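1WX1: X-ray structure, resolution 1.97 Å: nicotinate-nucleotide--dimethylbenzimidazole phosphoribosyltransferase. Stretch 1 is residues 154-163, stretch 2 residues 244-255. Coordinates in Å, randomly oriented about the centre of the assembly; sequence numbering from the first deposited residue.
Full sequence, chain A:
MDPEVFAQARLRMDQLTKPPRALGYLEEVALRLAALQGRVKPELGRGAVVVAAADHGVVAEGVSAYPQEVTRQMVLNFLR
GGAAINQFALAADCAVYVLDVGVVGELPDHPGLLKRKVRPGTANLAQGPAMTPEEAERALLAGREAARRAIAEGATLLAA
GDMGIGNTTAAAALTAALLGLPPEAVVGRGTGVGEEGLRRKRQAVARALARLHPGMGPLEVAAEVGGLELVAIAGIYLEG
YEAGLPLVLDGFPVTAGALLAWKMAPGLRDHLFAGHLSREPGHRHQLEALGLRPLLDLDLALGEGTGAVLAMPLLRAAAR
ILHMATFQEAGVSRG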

ATOM      1  N   GLY A 154       2.677   0.293 -24.220  1.00 20.30           N
ATOM      2  CA  GLY A 154       2.336  -0.826 -23.356  1.00 20.89           C
ATOM      3  C   GLY A 154       1.741  -0.617 -21.976  1.00 19.68           C
ATOM      4  O   GLY A 154       1.574  -1.586 -21.235  1.00 17.62           O
ATOM      5  N   ALA A 155       1.410   0.615 -21.612  1.00 16.93           N
ATOM      6  CA  ALA A 155       0.836   0.849 -20.292  1.00 18.60           C
ATOM      7  C   ALA A 155      -0.512   0.131 -20.149  1.00 17.32           C
ATOM      8  O   ALA A 155      -1.357   0.208 -21.043  1.00 18.61           O
ATOM      9  CB  ALA A 155       0.661   2.347 -20.055  1.00 16.63           C
ATOM     10  N   THR A 156      -0.702  -0.571 -19.033  1.00 17.98           N
ATOM     11  CA  THR A 156      -1.958  -1.279 -18.773  1.00 18.81           C
ATOM     12  C   THR A 156      -2.753  -0.557 -17.682  1.00 18.99           C
ATOM     13  O   THR A 156      -3.897  -0.901 -17.389  1.00 19.08           O
ATOM     14  CB  THR A 156      -1.713  -2.735 -18.355  1.00 18.53           C
ATOM     15  OG1 THR A 156      -1.049  -2.766 -17.091  1.00 18.59           O
ATOM     16  CG2 THR A 156      -0.848  -3.443 -19.400  1.00 19.76           C
ATOM     17  N   LEU A 157      -2.116   0.425 -17.063  1.00 19.78           N
ATOM     18  CA  LEU A 157      -2.758   1.272 -16.061  1.00 20.29           C
ATOM     19  C   LEU A 157      -2.005   2.584 -16.170  1.00 19.10           C
ATOM     20  O   LEU A 157      -0.798   2.594 -16.418  1.00 16.41           O
ATOM     21  CB  LEU A 157      -2.685   0.685 -14.647  1.00 24.46           C
ATOM     22  CG  LEU A 157      -1.400   0.283 -13.939  1.00 26.33           C
ATOM     23  CD1 LEU A 157      -1.722   0.079 -12.467  1.00 30.03           C
ATOM     24  CD2 LEU A 157      -0.832  -0.992 -14.544  1.00 27.38           C
ATOM     25  N   LEU A 158      -2.719   3.686 -15.991  1.00 17.10           N
ATOM     26  CA  LEU A 158      -2.134   5.004 -16.170  1.00 17.03           C
ATOM     27  C   LEU A 158      -2.333   5.963 -15.009  1.00 16.16           C
ATOM     28  O   LEU A 158      -3.422   6.067 -14.447  1.00 17.80           O
ATOM     29  CB  LEU A 158      -2.726   5.614 -17.443  1.00 14.88           C
ATOM     30  CG  LEU A 158      -2.245   6.982 -17.911  1.00 18.29           C
ATOM     31  CD1 LEU A 158      -0.777   6.893 -18.316  1.00 18.08           C
ATOM     32  CD2 LEU A 158      -3.110   7.439 -19.082  1.00 18.14           C
ATOM     33  N   ALA A 159      -1.264   6.663 -14.652  1.00 15.23           N
ATOM     34  CA  ALA A 159      -1.321   7.643 -13.579  1.00 15.00           C
ATOM     35  C   ALA A 159      -0.767   8.952 -14.117  1.00 16.26           C
ATOM     36  O   ALA A 159      -0.071   8.969 -15.134  1.00 14.21           O
ATOM     37  CB  ALA A 159      -0.490   7.175 -12.393  1.00 15.21           C
ATOM     38  N   ALA A 160      -1.095  10.052 -13.448  1.00 16.04           N
ATOM     39  CA  ALA A 160      -0.579  11.348 -13.851  1.00 15.11           C
ATOM     40  C   ALA A 160       0.201  11.880 -12.662  1.00 14.69           C
ATOM     41  O   ALA A 160      -0.089  11.537 -11.509  1.00 13.60           O
ATOM     42  CB  ALA A 160      -1.719  12.306 -14.211  1.00 16.68           C
ATOM     43  N   GLY A 161       1.210  12.691 -12.952  1.00 12.89           N
ATOM     44  CA  GLY A 161       2.020  13.292 -11.911  1.00 12.88           C
ATOM     45  C   GLY A 161       2.118  14.780 -12.204  1.00 13.80           C
ATOM     46  O   GLY A 161       1.896  15.208 -13.343  1.00 14.90           O
ATOM     47  N   ASP A 162       2.456  15.568 -11.190  1.00 13.38           N
ATOM     48  CA  ASP A 162       2.572  17.012 -11.355  1.00 13.67           C
ATOM     49  C   ASP A 162       3.912  17.540 -10.860  1.00 14.71           C
ATOM     50  O   ASP A 162       4.511  16.992  -9.941  1.00 15.36           O
ATOM     51  CB  ASP A 162       1.499  17.714 -10.531  1.00 15.92           C
ATOM     52  CG  ASP A 162       1.726  17.534  -9.039  1.00 18.08           C
ATOM     53  OD1 ASP A 162       1.673  16.375  -8.563  1.00 20.28           O
ATOM     54  OD2 ASP A 162       1.979  18.544  -8.343  1.00 21.23           O
ATOM     55  N   MET A 163       4.380  18.612 -11.482  1.00 15.96           N
ATOM     56  CA  MET A 163       5.604  19.263 -11.039  1.00 16.18           C
ATOM     57  C   MET A 163       5.452  20.720 -11.430  1.00 17.00           C
ATOM     58  O   MET A 163       5.402  21.058 -12.613  1.00 17.37           O
ATOM     59  CB  MET A 163       6.848  18.662 -11.691  1.00 17.40           C
ATOM     60  CG  MET A 163       8.169  19.270 -11.169  1.00 20.28           C
ATOM     61  SD  MET A 163       8.434  19.113  -9.361  1.00 23.25           S
ATOM     62  CE  MET A 163       8.693  20.841  -8.872  1.00 22.06           C
ATOM     63  N   GLY A 244      -9.734   3.033 -22.370  1.00 21.64           N
ATOM     64  CA  GLY A 244     -10.310   1.999 -21.520  1.00 22.65           C
ATOM     65  C   GLY A 244      -9.423   1.476 -20.400  1.00 23.54           C
ATOM     66  O   GLY A 244      -9.632   0.372 -19.902  1.00 23.96           O
ATOM     67  N   LEU A 245      -8.447   2.272 -19.982  1.00 21.91           N
ATOM     68  CA  LEU A 245      -7.525   1.852 -18.930  1.00 20.85           C
ATOM     69  C   LEU A 245      -7.897   2.285 -17.523  1.00 19.48           C
ATOM     70  O   LEU A 245      -8.627   3.258 -17.332  1.00 19.94           O
ATOM     71  CB  LEU A 245      -6.123   2.399 -19.203  1.00 22.85           C
ATOM     72  CG  LEU A 245      -5.338   1.973 -20.437  1.00 23.75           C
ATOM     73  CD1 LEU A 245      -3.938   2.564 -20.341  1.00 25.12           C
ATOM     74  CD2 LEU A 245      -5.263   0.459 -20.508  1.00 27.29           C
ATOM     75  N   PRO A 246      -7.402   1.550 -16.514  1.00 18.38           N
ATOM     76  CA  PRO A 246      -7.695   1.927 -15.129  1.00 17.34           C
ATOM     77  C   PRO A 246      -6.834   3.181 -14.957  1.00 16.57           C
ATOM     78  O   PRO A 246      -5.693   3.211 -15.428  1.00 16.74           O
ATOM     79  CB  PRO A 246      -7.131   0.766 -14.311  1.00 17.32           C
ATOM     80  CG  PRO A 246      -7.061  -0.378 -15.287  1.00 20.16           C
ATOM     81  CD  PRO A 246      -6.658   0.281 -16.572  1.00 18.84           C
ATOM     82  N   LEU A 247      -7.366   4.203 -14.300  1.00 15.12           N
ATOM     83  CA  LEU A 247      -6.626   5.447 -14.095  1.00 15.34           C
ATOM     84  C   LEU A 247      -6.376   5.652 -12.607  1.00 15.66           C
ATOM     85  O   LEU A 247      -7.290   5.509 -11.800  1.00 16.14           O
ATOM     86  CB  LEU A 247      -7.435   6.620 -14.657  1.00 14.07           C
ATOM     87  CG  LEU A 247      -7.955   6.392 -16.080  1.00 15.69           C
ATOM     88  CD1 LEU A 247      -8.865   7.542 -16.484  1.00 17.10           C
ATOM     89  CD2 LEU A 247      -6.785   6.256 -17.046  1.00 16.49           C
ATOM     90  N   VAL A 248      -5.144   6.004 -12.248  1.00 12.84           N
ATOM     91  CA  VAL A 248      -4.795   6.193 -10.846  1.00 13.90           C
ATOM     92  C   VAL A 248      -4.503   7.650 -10.492  1.00 15.84           C
ATOM     93  O   VAL A 248      -3.702   8.322 -11.151  1.00 15.26           O
ATOM     94  CB  VAL A 248      -3.563   5.339 -10.470  1.00 14.66           C
ATOM     95  CG1 VAL A 248      -3.365   5.348  -8.960  1.00 12.45           C
ATOM     96  CG2 VAL A 248      -3.739   3.916 -10.989  1.00 15.30           C
ATOM     97  N   LEU A 249      -5.163   8.126  -9.444  1.00 14.91           N
ATOM     98  CA  LEU A 249      -4.997   9.499  -8.975  1.00 16.08           C
ATOM     99  C   LEU A 249      -3.827   9.621  -8.019  1.00 15.88           C
ATOM    100  O   LEU A 249      -3.542   8.698  -7.252  1.00 16.52           O
ATOM    101  CB  LEU A 249      -6.253   9.972  -8.231  1.00 13.83           C
ATOM    102  CG  LEU A 249      -7.563  10.081  -9.006  1.00 15.44           C
ATOM    103  CD1 LEU A 249      -8.680  10.477  -8.040  1.00 16.55           C
ATOM    104  CD2 LEU A 249      -7.418  11.110 -10.122  1.00 15.99           C
ATOM    105  N   ASP A 250      -3.151  10.764  -8.076  1.00 14.71           N
ATOM    106  CA  ASP A 250      -2.052  11.039  -7.171  1.00 16.43           C
ATOM    107  C   ASP A 250      -2.569  12.031  -6.125  1.00 17.06           C
ATOM    108  O   ASP A 250      -3.631  11.814  -5.533  1.00 17.71           O
ATOM    109  CB  ASP A 250      -0.844  11.625  -7.916  1.00 14.82           C
ATOM    110  CG  ASP A 250       0.368  11.788  -7.010  1.00 20.46           C
ATOM    111  OD1 ASP A 250       0.607  10.873  -6.197  1.00 22.05           O
ATOM    112  OD2 ASP A 250       1.081  12.814  -7.111  1.00 18.66           O
ATOM    113  N   GLY A 251      -1.845  13.128  -5.930  1.00 16.17           N
ATOM    114  CA  GLY A 251      -2.232  14.108  -4.928  1.00 16.26           C
ATOM    115  C   GLY A 251      -3.204  15.204  -5.317  1.00 15.20           C
ATOM    116  O   GLY A 251      -3.960  15.074  -6.273  1.00 16.07           O
ATOM    117  N   PHE A 252      -3.153  16.302  -4.564  1.00 15.87           N
ATOM    118  CA  PHE A 252      -4.038  17.452  -4.741  1.00 15.95           C
ATOM    119  C   PHE A 252      -4.037  18.085  -6.142  1.00 16.21           C
ATOM    120  O   PHE A 252      -5.096  18.222  -6.762  1.00 16.03           O
ATOM    121  CB  PHE A 252      -3.709  18.497  -3.654  1.00 15.78           C
ATOM    122  CG  PHE A 252      -4.672  19.656  -3.587  1.00 17.79           C
ATOM    123  CD1 PHE A 252      -4.204  20.968  -3.670  1.00 17.19           C
ATOM    124  CD2 PHE A 252      -6.034  19.444  -3.416  1.00 16.91           C
ATOM    125  CE1 PHE A 252      -5.080  22.052  -3.575  1.00 17.99           C
ATOM    126  CE2 PHE A 252      -6.921  20.522  -3.320  1.00 18.71           C
ATOM    127  CZ  PHE A 252      -6.442  21.829  -3.403  1.00 17.88           C
ATOM    128  N   PRO A 253      -2.859  18.477  -6.663  1.00 15.54           N
ATOM    129  CA  PRO A 253      -2.827  19.084  -7.999  1.00 14.28           C
ATOM    130  C   PRO A 253      -3.261  18.099  -9.088  1.00 13.53           C
ATOM    131  O   PRO A 253      -4.022  18.451  -9.990  1.00 13.85           O
ATOM    132  CB  PRO A 253      -1.364  19.517  -8.147  1.00 15.71           C
ATOM    133  CG  PRO A 253      -0.945  19.782  -6.718  1.00 15.92           C
ATOM    134  CD  PRO A 253      -1.544  18.592  -6.007  1.00 17.46           C
ATOM    135  N   VAL A 254      -2.784  16.861  -9.004  1.00 12.07           N
ATOM    136  CA  VAL A 254      -3.164  15.856  -9.999  1.00 13.32           C
ATOM    137  C   VAL A 254      -4.668  15.601  -9.965  1.00 13.83           C
ATOM    138  O   VAL A 254      -5.317  15.492 -11.002  1.00 14.60           O
ATOM    139  CB  VAL A 254      -2.406  14.520  -9.772  1.00 14.48           C
ATOM    140  CG1 VAL A 254      -3.063  13.391 -10.577  1.00 15.17           C
ATOM    141  CG2 VAL A 254      -0.944  14.685 -10.205  1.00 12.90           C
ATOM    142  N   THR A 255      -5.223  15.512  -8.764  1.00 13.46           N
ATOM    143  CA  THR A 255      -6.646  15.265  -8.619  1.00 13.84           C
ATOM    144  C   THR A 255      -7.455  16.464  -9.095  1.00 14.99           C
ATOM    145  O   THR A 255      -8.582  16.308  -9.544  1.00 15.42           O
ATOM    146  CB  THR A 255      -6.980  14.899  -7.158  1.00 13.93           C
ATOM    147  OG1 THR A 255      -6.207  13.751  -6.790  1.00 13.66           O
ATOM    148  CG2 THR A 255      -8.463  14.549  -7.004  1.00 13.59           C
TER
HETATM  149  O   HOH W   1      -0.535  15.613  -6.999  1.00 15.37           O

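The apolar centre lies on both faces of a short parallel pairing between the strand containing Leu 158 and Ala 159 and strand 247-249. Leu 158 and Leu 247 share one face, with Leu 158 CB 4.1 Å from Leu 247 CD2. Leu 245 points toward the other stretch and reaches the same leucine, its CD1 lying 4.4 Å from Leu 158 CB. Ala 159 and Val 248 occupy the other face, their CB atoms 4.1 Å apart. Alanine's single methyl group gives apolar contact here without a long side chain. Further along, Ala 160 CB meets Val 254 CG1 at 4.0 Å, so the strand also packs on the first turn of the helix.

Two backbone hydrogen bonds hold the strands in register. Leu 158 N donates to Pro 246 O at 3.1 Å, and Val 248 N donates to Leu 158 O at 2.8 Å. Both are nearly straight. Pro 246 has no N-H to give, but its carbonyl serves as acceptor. Leu 247 CA adds a CA-H...O contact to Leu 158 O at 3.3 Å. Past this point the strands separate, and Ala 160 O is buried without a polar partner; Val 254 CG2 lies 3.5 Å from it.

The polar edge is at the start of the helix. Gly 251 is the N-cap residue, and its O accepts from Thr 255 N at 2.8 Å and Thr 255 OG1 at 2.7 Å. Asp 162 and Asp 250 point toward the opposing stretches, bringing Asp 162 OD1 within 3.9 Å of Asp 250 OD2. Water 1 bridges these like charges. It donates to Asp 162 OD1 at 2.8 Å and Asp 250 OD2 at 3.2 Å, and accepts from Val 254 N at 3.3 Å. The contact buries 619 Å² in total.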